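Side-chain contacts in peptidoglycan glycosyltransferase (Eggerthella lenta, PDB 4MNR), which is a penicillin-binding protein, with a dimerisation domain of the penicillin-binding protein A type and a transpeptidase-family domain of the beta-lactamase-like fold: residues V173-A176 against A177-Y181; S185-K188 against I189-L192; Q364-S367 against K368-G372; V321-M324 against A325-T329. All coordinates share one frame; numbering follows the deposited sequence. Where two conformers were deposited one is given.

Contact 1 of 4, residues V173-A176 against A177-Y181; sequences VDRA and AGSLY
Within the long connection between helix 156-165 and helix 188-197, the chain turns through about a right angle where Asp174 folds over Ala177 and Gly178. The carboxylate does the gripping: Asp174 OD1 accepts the N-H of Ala177 at 2.9 Å in a nearly straight bond (N-H...O 171°), the donor standing above the carboxylate plane. Turning CG anti to the backbone N (chi1 -179°) puts the carboxylate beside the carbonyl carbon, over the amides that follow, and OD1 also takes a weak bond from Gly178 N at 3.4 Å. The carbonyl oxygen of Asp174 is used as well. Ser179 OG donates to Asp174 O at 3.0 Å from above the carbonyl plane, and Gly178 N adds a weak bond to the same oxygen. Ser179 OG is flanked by a methyl group, Val173 CG1, 3.5 Å away. This turn lies against the five-stranded sheet of the transpeptidase-family domain, with Ala176 packed on strands 130-135 and 142-148. Further along, the extended Arg175 side chain meets the phenol of Tyr181, CD lying 3.4 Å from OH; the guanidinium and ring planes are 45° apart. Glu432 OE2 joins the two polar ends, forming a salt bridge with Arg175 NE and a hydrogen bond with Tyr181 OH, while Arg175 NH2 hydrogen-bonds to Ser170 OG. At the edge of the Tyr181 ring, and in its plane, Arg175 O lies 3.6 Å from CE2. One water bridges the two segments, donating to Arg175 O and to Ser179 O, both at 2.7 Å.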
ATOM      1  N   VAL A 173       5.433   7.875 -13.091  1.00 17.17           N
ATOM      2  CA  VAL A 173       5.226   6.526 -12.575  1.00 16.46           C
ATOM      3  C   VAL A 173       4.199   6.518 -11.453  1.00 17.04           C
ATOM      4  O   VAL A 173       4.296   7.299 -10.510  1.00 14.57           O
ATOM      5  CB  VAL A 173       6.543   5.893 -12.088  1.00 19.25           C
ATOM      6  CG1 VAL A 173       6.284   4.540 -11.427  1.00 19.91           C
ATOM      7  CG2 VAL A 173       7.530   5.750 -13.243  1.00 20.35           C
ATOM      8  N   ASP A 174       3.204   5.643 -11.571  1.00 15.17           N
ATOM      9  CA  ASP A 174       2.234   5.426 -10.493  1.00 17.90           C
ATOM     10  C   ASP A 174       2.875   4.514  -9.456  1.00 15.55           C
ATOM     11  O   ASP A 174       2.981   3.305  -9.651  1.00 20.26           O
ATOM     12  CB  ASP A 174       0.958   4.781 -11.057  1.00 17.35           C
ATOM     13  CG  ASP A 174      -0.122   4.542  -9.995  1.00 21.00           C
ATOM     14  OD1 ASP A 174       0.194   4.389  -8.798  1.00 20.85           O
ATOM     15  OD2 ASP A 174      -1.313   4.504 -10.372  1.00 25.46           O
ATOM     16  N   ARG A 175       3.322   5.089  -8.353  1.00 10.58           N
ATOM     17  CA  ARG A 175       3.989   4.292  -7.337  1.00 10.78           C
ATOM     18  C   ARG A 175       3.047   3.675  -6.325  1.00 11.36           C
ATOM     19  O   ARG A 175       3.424   2.736  -5.630  1.00 14.45           O
ATOM     20  CB  ARG A 175       5.032   5.131  -6.603  1.00 10.65           C
ATOM     21  CG  ARG A 175       6.278   5.406  -7.452  1.00  9.51           C
ATOM     22  CD  ARG A 175       7.259   6.306  -6.695  1.00  9.58           C
ATOM     23  NE  ARG A 175       8.591   6.226  -7.286  1.00 12.44           N
ATOM     24  CZ  ARG A 175       8.978   6.901  -8.364  1.00 14.81           C
ATOM     25  NH1 ARG A 175       8.150   7.742  -8.967  1.00 13.29           N
ATOM     26  NH2 ARG A 175      10.205   6.730  -8.836  1.00 20.70           N
ATOM     27  N   ALA A 176       1.842   4.219  -6.203  1.00  9.53           N
ATOM     28  CA  ALA A 176       0.902   3.749  -5.184  1.00  7.56           C
ATOM     29  C   ALA A 176       0.180   2.462  -5.546  1.00 11.35           C
ATOM     30  O   ALA A 176      -0.089   1.619  -4.674  1.00 12.97           O
ATOM     31  CB  ALA A 176      -0.116   4.854  -4.844  1.00  8.74           C
ATOM     32  N   ALA A 177      -0.181   2.332  -6.814  1.00 12.85           N
ATOM     33  CA  ALA A 177      -0.895   1.157  -7.287  1.00 12.28           C
ATOM     34  C   ALA A 177      -0.066   0.387  -8.300  1.00 12.78           C
ATOM     35  O   ALA A 177      -0.221  -0.822  -8.433  1.00 15.07           O
ATOM     36  CB  ALA A 177      -2.215   1.556  -7.907  1.00 15.19           C
ATOM     37  N   GLY A 178       0.801   1.096  -9.016  1.00 13.56           N
ATOM     38  CA  GLY A 178       1.393   0.572 -10.243  1.00 12.77           C
ATOM     39  C   GLY A 178       2.789  -0.019 -10.190  1.00 13.33           C
ATOM     40  O   GLY A 178       3.314  -0.438 -11.223  1.00 16.05           O
ATOM     41  N   SER A 179       3.374  -0.068  -8.995  1.00 10.11           N
ATOM     42  CA  SER A 179       4.778  -0.447  -8.808  1.00 12.95           C
ATOM     43  C   SER A 179       4.971  -1.518  -7.729  1.00 13.69           C
ATOM     44  O   SER A 179       4.403  -1.412  -6.646  1.00 12.68           O
ATOM     45  CB  SER A 179       5.584   0.799  -8.418  1.00 14.39           C
ATOM     46  OG  SER A 179       5.579   1.749  -9.470  1.00 15.77           O
ATOM     47  N   LEU A 180       5.806  -2.525  -8.002  1.00 13.31           N
ATOM     48  CA  LEU A 180       6.137  -3.525  -6.979  1.00  9.12           C
ATOM     49  C   LEU A 180       7.336  -3.110  -6.145  1.00  9.91           C
ATOM     50  O   LEU A 180       8.355  -2.668  -6.682  1.00 14.00           O
ATOM     51  CB  LEU A 180       6.442  -4.888  -7.603  1.00 10.99           C
ATOM     52  CG  LEU A 180       5.259  -5.609  -8.237  1.00 11.47           C
ATOM     53  CD1 LEU A 180       5.744  -6.916  -8.875  1.00 15.83           C
ATOM     54  CD2 LEU A 180       4.183  -5.870  -7.204  1.00 12.85           C
ATOM     55  N   TYR A 181       7.228  -3.310  -4.844  1.00  8.78           N
ATOM     56  CA  TYR A 181       8.314  -3.018  -3.909  1.00  9.80           C
ATOM     57  C   TYR A 181       8.598  -4.238  -3.040  1.00 11.67           C
ATOM     58  O   TYR A 181       7.710  -5.048  -2.794  1.00 10.79           O
ATOM     59  CB  TYR A 181       7.896  -1.900  -2.953  1.00  9.25           C
ATOM     60  CG  TYR A 181       7.814  -0.495  -3.525  1.00  8.23           C
ATOM     61  CD1 TYR A 181       8.935   0.323  -3.544  1.00 13.90           C
ATOM     62  CD2 TYR A 181       6.618   0.018  -4.004  1.00 11.31           C
ATOM     63  CE1 TYR A 181       8.875   1.609  -4.043  1.00 17.60           C
ATOM     64  CE2 TYR A 181       6.551   1.302  -4.515  1.00 13.23           C
ATOM     65  CZ  TYR A 181       7.679   2.093  -4.523  1.00 16.15           C
ATOM     66  OH  TYR A 181       7.636   3.383  -5.015  1.00 17.32           O
TER
HETATM   67  O   HOH W   1       2.542   0.219  -5.550  1.00 14.88           O

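Contact 2 of 4, residues S185-K188 against I189-L192; sequences STFK and IVTL
Phe187 turns one ring face to Val190 one helical turn on, while Thr191 meets the same ring at a different angle. Val190 CB stands 4.0 Å from the Phe187 ring centroid and 16° off the ring normal, a CH-pi contact displaced slightly toward the rim; its two methyl groups reach out to either side of the ring axis, CG1 3.9 Å from Phe187 CZ. A first torsion of -176° sets the phenyl group opposite the backbone N and beside its own carbonyl carbon, leaning along the helix instead of away from it. The Thr191 side chain crosses that of Phe187 at about a right angle, OG1 coming obliquely to within 3.6 Å of Phe187 CE2 while it hydrogen-bonds to Ala298 O. Phe266 adds an edge-to-face contact with the ring. Elsewhere on the turn Ile189 CG1 passes 3.4 Å from Thr186 O, an oxygen that also accepts the Ile189 N-H at 3.2 Å. Here a 3-10 segment runs into helix 188-197, and the first alpha-helical bonds include Leu192 N to Lys188 O at 2.8 Å. Ser185-Thr186-Phe187-Lys188 has the form of the SxxK motif of penicillin-binding proteins. The extended Lys188 chain carries NZ to Ser240 OG and Asn242 OD1, residues of an SxN sequence. The end of the lysine is thus fixed by two hydrogen bonds, while CH-pi packing and helical backbone bonds hold the neighbouring Phe187, so that polar and apolar contacts both position this part of the motif.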
ATOM      1  N   SER A 185      10.282  -5.558   6.501  0.63 12.17           N
ATOM      2  CA  SER A 185       9.709  -6.037   7.745  0.63 12.17           C
ATOM      3  C   SER A 185       8.209  -5.729   7.939  0.63 12.67           C
ATOM      4  O   SER A 185       7.587  -6.249   8.859  0.63 12.73           O
ATOM      5  CB  SER A 185      10.566  -5.558   8.929  0.63 12.61           C
ATOM      6  OG  SER A 185      10.971  -4.211   8.735  0.63 14.69           O
ATOM      7  N   THR A 186       7.617  -4.923   7.055  1.00 11.98           N
ATOM      8  CA  THR A 186       6.171  -4.727   7.069  1.00 11.97           C
ATOM      9  C   THR A 186       5.421  -6.040   6.805  1.00 11.11           C
ATOM     10  O   THR A 186       4.329  -6.282   7.317  1.00 12.74           O
ATOM     11  CB  THR A 186       5.737  -3.682   6.026  1.00 22.58           C
ATOM     12  OG1 THR A 186       6.882  -3.262   5.276  1.00 38.19           O
ATOM     13  CG2 THR A 186       5.201  -2.478   6.738  1.00 18.77           C
ATOM     14  N   PHE A 187       6.035  -6.902   6.007  1.00  9.33           N
ATOM     15  CA  PHE A 187       5.464  -8.200   5.666  1.00  7.30           C
ATOM     16  C   PHE A 187       5.375  -9.130   6.877  1.00  9.97           C
ATOM     17  O   PHE A 187       4.676 -10.145   6.840  1.00  9.92           O
ATOM     18  CB  PHE A 187       6.324  -8.847   4.564  1.00  8.31           C
ATOM     19  CG  PHE A 187       5.799 -10.155   4.048  1.00 10.92           C
ATOM     20  CD1 PHE A 187       4.782 -10.201   3.096  1.00  9.31           C
ATOM     21  CD2 PHE A 187       6.368 -11.341   4.462  1.00  7.90           C
ATOM     22  CE1 PHE A 187       4.311 -11.411   2.610  1.00 11.02           C
ATOM     23  CE2 PHE A 187       5.899 -12.567   3.986  1.00 11.37           C
ATOM     24  CZ  PHE A 187       4.868 -12.595   3.052  1.00 11.92           C
ATOM     25  N   LYS A 188       6.097  -8.805   7.948  1.00  8.51           N
ATOM     26  CA  LYS A 188       6.008  -9.622   9.155  1.00  8.45           C
ATOM     27  C   LYS A 188       4.569  -9.683   9.685  1.00  9.52           C
ATOM     28  O   LYS A 188       4.215 -10.614  10.406  1.00 12.58           O
ATOM     29  CB  LYS A 188       6.988  -9.131  10.231  1.00  7.61           C
ATOM     30  CG  LYS A 188       8.444  -9.379   9.862  1.00  8.60           C
ATOM     31  CD  LYS A 188       9.411  -8.752  10.852  1.00  9.65           C
ATOM     32  CE  LYS A 188      10.862  -8.966  10.362  1.00 13.25           C
ATOM     33  NZ  LYS A 188      11.796  -8.126  11.126  1.00 19.07           N
ATOM     34  N   ILE A 189       3.734  -8.722   9.306  1.00  9.54           N
ATOM     35  CA  ILE A 189       2.312  -8.811   9.653  1.00  9.12           C
ATOM     36  C   ILE A 189       1.731 -10.115   9.086  1.00 10.29           C
ATOM     37  O   ILE A 189       1.007 -10.845   9.770  1.00 10.85           O
ATOM     38  CB  ILE A 189       1.509  -7.634   9.074  1.00  9.84           C
ATOM     39  CG1 ILE A 189       1.949  -6.303   9.697  1.00 12.67           C
ATOM     40  CG2 ILE A 189       0.016  -7.866   9.290  1.00 11.52           C
ATOM     41  CD1 ILE A 189       1.311  -5.100   9.035  1.00 13.29           C
ATOM     42  N   VAL A 190       2.076 -10.424   7.835  1.00  9.50           N
ATOM     43  CA  VAL A 190       1.613 -11.660   7.187  1.00 10.92           C
ATOM     44  C   VAL A 190       2.191 -12.918   7.839  1.00  9.70           C
ATOM     45  O   VAL A 190       1.454 -13.858   8.144  1.00 11.04           O
ATOM     46  CB  VAL A 190       1.930 -11.679   5.671  1.00 10.98           C
ATOM     47  CG1 VAL A 190       1.495 -13.006   5.036  1.00 12.25           C
ATOM     48  CG2 VAL A 190       1.238 -10.521   4.983  1.00 12.86           C
ATOM     49  N   THR A 191       3.502 -12.928   8.057  1.00  9.23           N
ATOM     50  CA  THR A 191       4.154 -14.055   8.712  1.00  8.45           C
ATOM     51  C   THR A 191       3.581 -14.340  10.099  1.00  9.93           C
ATOM     52  O   THR A 191       3.249 -15.480  10.413  1.00 11.21           O
ATOM     53  CB  THR A 191       5.658 -13.832   8.795  1.00 10.98           C
ATOM     54  OG1 THR A 191       6.129 -13.495   7.487  1.00 11.29           O
ATOM     55  CG2 THR A 191       6.372 -15.104   9.260  1.00  9.58           C
ATOM     56  N   LEU A 192       3.457 -13.294  10.909  1.00 11.01           N
ATOM     57  CA  LEU A 192       2.887 -13.414  12.259  1.00  7.96           C
ATOM     58  C   LEU A 192       1.451 -13.914  12.220  1.00 11.65           C
ATOM     59  O   LEU A 192       1.073 -14.837  12.951  1.00 12.11           O
ATOM     60  CB  LEU A 192       2.927 -12.055  12.948  1.00 10.56           C
ATOM     61  CG  LEU A 192       2.320 -12.036  14.352  1.00 12.55           C
ATOM     62  CD1 LEU A 192       3.094 -12.971  15.287  1.00 14.48           C
ATOM     63  CD2 LEU A 192       2.291 -10.611  14.883  1.00 12.98           C
TER

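Contact 3 of 4, residues Q364-S367 against K368-G372; sequences QAVS and KTTAG
Val366 lies across Thr370, the two side chains meeting at about a right angle with Val366 CB 3.8 Å from Thr370 CG2. One branch of the valine, CG2, reaches on to Ala371 CB at 4.2 Å, joining the residue before the N-cap to the fourth residue of helix 368-384, the positions of a hydrophobic staple. Ser367 is the N-cap itself. Its OG sits between the backbone N and the carbonyl carbon (chi1 71°), which turns it over the helix mouth to accept Thr370 N at 3.0 Å in a bond of 161°. The first helical backbone bond follows, Ala371 N to Ser367 O at 2.9 Å. Ahead of the cap, Gln364 NE2 donates to Val366 O at 2.9 Å in an almost straight line, its amide plane pointing at the acceptor. Glu197 OE1, from helix 188-197, accepts from both Thr370 OG1 and Ser367 N, and Val366 packs on the same helix through Ala193 and Glu197; these bonds and this packing join the two helices. The N terminus of helix 368-384 would probably stabilise the negative charge of Glu197.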
ATOM      1  N   GLN A 364     -11.231 -13.481   2.862  1.00 15.45           N
ATOM      2  CA  GLN A 364     -10.976 -13.614   4.295  1.00 13.93           C
ATOM      3  C   GLN A 364      -9.530 -14.060   4.489  1.00 11.83           C
ATOM      4  O   GLN A 364      -9.203 -15.215   4.209  1.00 17.40           O
ATOM      5  CB  GLN A 364     -11.912 -14.665   4.904  1.00 17.65           C
ATOM      6  CG  GLN A 364     -11.734 -14.842   6.407  1.00 19.10           C
ATOM      7  CD  GLN A 364     -12.768 -14.076   7.219  1.00 20.27           C
ATOM      8  OE1 GLN A 364     -13.922 -13.950   6.806  1.00 21.05           O
ATOM      9  NE2 GLN A 364     -12.359 -13.562   8.380  1.00 18.93           N
ATOM     10  N   ALA A 365      -8.659 -13.161   4.952  1.00 11.83           N
ATOM     11  CA  ALA A 365      -7.246 -13.511   5.124  1.00 13.85           C
ATOM     12  C   ALA A 365      -7.011 -14.432   6.317  1.00 13.24           C
ATOM     13  O   ALA A 365      -6.373 -15.474   6.186  1.00 16.64           O
ATOM     14  CB  ALA A 365      -6.367 -12.252   5.240  1.00 12.81           C
ATOM     15  N   VAL A 366      -7.520 -14.031   7.478  1.00 11.21           N
ATOM     16  CA  VAL A 366      -7.391 -14.811   8.710  1.00 10.82           C
ATOM     17  C   VAL A 366      -8.690 -14.678   9.500  1.00 11.87           C
ATOM     18  O   VAL A 366      -9.559 -13.892   9.132  1.00 12.45           O
ATOM     19  CB  VAL A 366      -6.225 -14.313   9.607  1.00 13.55           C
ATOM     20  CG1 VAL A 366      -4.861 -14.611   8.974  1.00 13.99           C
ATOM     21  CG2 VAL A 366      -6.376 -12.829   9.915  1.00 12.41           C
ATOM     22  N   SER A 367      -8.823 -15.446  10.577  1.00 13.30           N
ATOM     23  CA  SER A 367     -10.019 -15.358  11.421  1.00 13.73           C
ATOM     24  C   SER A 367     -10.072 -14.050  12.204  1.00 11.48           C
ATOM     25  O   SER A 367      -9.057 -13.374  12.390  1.00 11.34           O
ATOM     26  CB  SER A 367     -10.074 -16.519  12.414  1.00 15.26           C
ATOM     27  OG  SER A 367      -9.084 -16.358  13.414  1.00 17.35           O
ATOM     28  N   LYS A 368     -11.271 -13.703  12.667  1.00 12.55           N
ATOM     29  CA  LYS A 368     -11.435 -12.530  13.508  1.00 12.37           C
ATOM     30  C   LYS A 368     -10.559 -12.620  14.761  1.00 11.02           C
ATOM     31  O   LYS A 368      -9.923 -11.636  15.157  1.00 12.47           O
ATOM     32  CB  LYS A 368     -12.905 -12.327  13.894  1.00 13.65           C
ATOM     33  CG  LYS A 368     -13.114 -11.135  14.807  1.00 16.05           C
ATOM     34  CD  LYS A 368     -14.606 -10.891  15.090  1.00 21.58           C
ATOM     35  CE  LYS A 368     -14.817  -9.599  15.873  1.00 30.30           C
ATOM     36  NZ  LYS A 368     -14.000  -9.545  17.116  1.00 35.39           N
ATOM     37  N   THR A 369     -10.500 -13.803  15.367  1.00 14.31           N
ATOM     38  CA  THR A 369      -9.650 -13.994  16.539  1.00 12.32           C
ATOM     39  C   THR A 369      -8.182 -13.731  16.212  1.00 11.32           C
ATOM     40  O   THR A 369      -7.473 -13.053  16.968  1.00 11.89           O
ATOM     41  CB  THR A 369      -9.813 -15.406  17.127  1.00 15.78           C
ATOM     42  OG1 THR A 369     -11.165 -15.579  17.569  1.00 20.11           O
ATOM     43  CG2 THR A 369      -8.877 -15.619  18.315  1.00 18.12           C
ATOM     44  N   THR A 370      -7.723 -14.263  15.084  1.00 11.14           N
ATOM     45  CA  THR A 370      -6.331 -14.062  14.699  1.00 10.59           C
ATOM     46  C   THR A 370      -6.031 -12.588  14.437  1.00 11.26           C
ATOM     47  O   THR A 370      -5.020 -12.055  14.909  1.00 11.26           O
ATOM     48  CB  THR A 370      -5.988 -14.871  13.449  1.00 11.91           C
ATOM     49  OG1 THR A 370      -6.074 -16.264  13.762  1.00 14.98           O
ATOM     50  CG2 THR A 370      -4.581 -14.538  12.976  1.00 11.25           C
ATOM     51  N   ALA A 371      -6.926 -11.921  13.708  1.00 11.81           N
ATOM     52  CA  ALA A 371      -6.747 -10.504  13.400  1.00  9.59           C
ATOM     53  C   ALA A 371      -6.608  -9.695  14.686  1.00 12.21           C
ATOM     54  O   ALA A 371      -5.762  -8.818  14.782  1.00 11.18           O
ATOM     55  CB  ALA A 371      -7.927  -9.973  12.588  1.00  9.94           C
ATOM     56  N   GLY A 372      -7.449 -10.000  15.672  1.00 12.33           N
ATOM     57  CA  GLY A 372      -7.418  -9.283  16.932  1.00 13.51           C
ATOM     58  C   GLY A 372      -6.122  -9.512  17.688  1.00 12.85           C
ATOM     59  O   GLY A 372      -5.603  -8.597  18.324  1.00 12.36           O
TER

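Contact 4 of 4, residues V321-M324 against A325-T329; sequences VLEM and AMVGT
Glu323 swings its CG away from the backbone N (chi1 167°) and bends at chi2 (65°), curling its carboxylate along the helix to Val327, with OE2 lying 3.6 Å from CG2 of that valine. The two side chains meet at a slant, an acid against a methyl group. Buried OE1 of Glu323 has no polar partner in the model, a setting that would probably raise the acid's pKa. Met326, a selenomethionine, brings SE to 4.2 Å from Leu322 CG, and Met326 CG rests 3.2 Å from Leu322 O. The same Val327 methyl is approached by Met324, also selenomethionine, whose bent chain brings CE to 4.3 Å from CG2. Beneath these side chains run regular alpha-helical bonds, from Ala325 N to Val321 O (2.9 Å) through Gly328 N to Met324 O (3.1 Å). Thr329 OG1 adds a side-chain bond to Met326 O at 2.9 Å. Val321 and Ala325 press on strands 130-135 and 425-431, and Met324 on strand 409-418, making helix 321-332 one of the buried helices that pack on the antiparallel sheet in the penicillin-binding protein and beta-lactamase fold.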
ATOM      1  N   VAL A 321       1.986  -0.828  -2.929  1.00 10.21           N
ATOM      2  CA  VAL A 321       1.618  -0.130  -1.701  1.00  9.27           C
ATOM      3  C   VAL A 321       0.141  -0.403  -1.392  1.00 10.60           C
ATOM      4  O   VAL A 321      -0.254  -0.570  -0.235  1.00 10.11           O
ATOM      5  CB  VAL A 321       1.915   1.375  -1.813  1.00 10.24           C
ATOM      6  CG1 VAL A 321       1.535   2.099  -0.514  1.00 12.93           C
ATOM      7  CG2 VAL A 321       3.395   1.565  -2.133  1.00 11.41           C
ATOM      8  N   LEU A 322      -0.668  -0.497  -2.446  1.00  9.87           N
ATOM      9  CA  LEU A 322      -2.075  -0.866  -2.295  1.00 12.08           C
ATOM     10  C   LEU A 322      -2.226  -2.224  -1.613  1.00  6.97           C
ATOM     11  O   LEU A 322      -3.043  -2.370  -0.693  1.00  9.71           O
ATOM     12  CB  LEU A 322      -2.760  -0.882  -3.668  1.00 12.55           C
ATOM     13  CG  LEU A 322      -4.212  -1.345  -3.690  1.00 12.25           C
ATOM     14  CD1 LEU A 322      -5.101  -0.471  -2.787  1.00 11.90           C
ATOM     15  CD2 LEU A 322      -4.753  -1.360  -5.120  1.00 14.32           C
ATOM     16  N   GLU A 323      -1.417  -3.203  -2.033  1.00  7.63           N
ATOM     17  CA  GLU A 323      -1.455  -4.522  -1.411  1.00  8.67           C
ATOM     18  C   GLU A 323      -1.092  -4.432   0.073  1.00  7.92           C
ATOM     19  O   GLU A 323      -1.735  -5.063   0.907  1.00 10.24           O
ATOM     20  CB  GLU A 323      -0.515  -5.504  -2.112  1.00 12.64           C
ATOM     21  CG  GLU A 323      -0.256  -6.795  -1.333  1.00 13.48           C
ATOM     22  CD  GLU A 323      -1.502  -7.669  -1.152  1.00 17.83           C
ATOM     23  OE1 GLU A 323      -2.369  -7.705  -2.051  1.00 24.17           O
ATOM     24  OE2 GLU A 323      -1.612  -8.331  -0.096  1.00 16.28           O
HETATM   25  N   MSE A 324      -0.075  -3.648   0.409  1.00  8.87           N
HETATM   26  CA  MSE A 324       0.286  -3.527   1.822  1.00 10.31           C
HETATM   27  C   MSE A 324      -0.789  -2.828   2.645  1.00 10.24           C
HETATM   28  O   MSE A 324      -0.991  -3.144   3.809  1.00  9.98           O
HETATM   29  CB  MSE A 324       1.668  -2.873   2.008  1.00 11.50           C
HETATM   30  CG  MSE A 324       2.793  -3.668   1.368  1.00 10.95           C
HETATM   31 SE   MSE A 324       2.769  -5.580   1.817  0.76 18.05          SE
HETATM   32  CE  MSE A 324       2.890  -5.439   3.762  1.00 17.28           C
ATOM     33  N   ALA A 325      -1.511  -1.893   2.038  1.00  7.43           N
ATOM     34  CA  ALA A 325      -2.640  -1.289   2.712  1.00  7.95           C
ATOM     35  C   ALA A 325      -3.727  -2.336   2.925  1.00  9.38           C
ATOM     36  O   ALA A 325      -4.340  -2.377   3.982  1.00 10.24           O
ATOM     37  CB  ALA A 325      -3.170  -0.097   1.917  1.00 11.23           C
HETATM   38  N   MSE A 326      -3.940  -3.192   1.929  1.00  9.42           N
HETATM   39  CA  MSE A 326      -4.898  -4.292   2.071  1.00  9.91           C
HETATM   40  C   MSE A 326      -4.513  -5.254   3.191  1.00  9.31           C
HETATM   41  O   MSE A 326      -5.375  -5.767   3.904  1.00 11.56           O
HETATM   42  CB  MSE A 326      -5.078  -5.037   0.748  1.00 10.84           C
HETATM   43  CG  MSE A 326      -5.723  -4.128  -0.316  1.00 13.42           C
HETATM   44 SE   MSE A 326      -5.625  -4.921  -2.090  0.68 30.13          SE
HETATM   45  CE  MSE A 326      -6.437  -6.586  -1.651  1.00 25.16           C
ATOM     46  N   VAL A 327      -3.215  -5.503   3.351  1.00 10.21           N
ATOM     47  CA  VAL A 327      -2.758  -6.320   4.474  1.00 10.32           C
ATOM     48  C   VAL A 327      -3.172  -5.662   5.788  1.00 12.76           C
ATOM     49  O   VAL A 327      -3.684  -6.312   6.694  1.00 11.36           O
ATOM     50  CB  VAL A 327      -1.223  -6.537   4.430  1.00  9.53           C
ATOM     51  CG1 VAL A 327      -0.737  -7.099   5.758  1.00 14.38           C
ATOM     52  CG2 VAL A 327      -0.856  -7.471   3.300  1.00 11.10           C
ATOM     53  N   GLY A 328      -2.970  -4.352   5.877  1.00  8.05           N
ATOM     54  CA  GLY A 328      -3.419  -3.598   7.026  1.00  9.94           C
ATOM     55  C   GLY A 328      -4.924  -3.671   7.249  1.00 10.69           C
ATOM     56  O   GLY A 328      -5.389  -3.789   8.388  1.00  9.51           O
ATOM     57  N   THR A 329      -5.699  -3.587   6.172  1.00  7.20           N
ATOM     58  CA  THR A 329      -7.150  -3.628   6.348  1.00 10.79           C
ATOM     59  C   THR A 329      -7.615  -4.997   6.856  1.00  9.06           C
ATOM     60  O   THR A 329      -8.594  -5.060   7.580  1.00 10.69           O
ATOM     61  CB  THR A 329      -7.964  -3.210   5.095  1.00 11.34           C
ATOM     62  OG1 THR A 329      -7.773  -4.155   4.031  1.00 12.37           O
ATOM     63  CG2 THR A 329      -7.567  -1.806   4.641  1.00 11.08           C
TER

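Overall arrangement
From the N terminus the order is contact 1, contact 2, contact 4, contact 3; each is a local contact within one continuous stretch, so none closes a long loop, and they follow in series without nesting or crossing. Contact 1 bends the connection that leads into contact 2 at the start of helix 188-197. Contact 4, on helix 321-332, touches both: Ala176 O probably hydrogen-bonds to Leu322 N, and Ile189 CG2 packs on Val327 CG1. Contact 3 starts helix 368-384, with its nearest atoms about 6 Å from contact 2, and Glu197 links it to helix 188-197. Helix 321-332 thus touches both the turn at 173-181 and the start of helix 188-197.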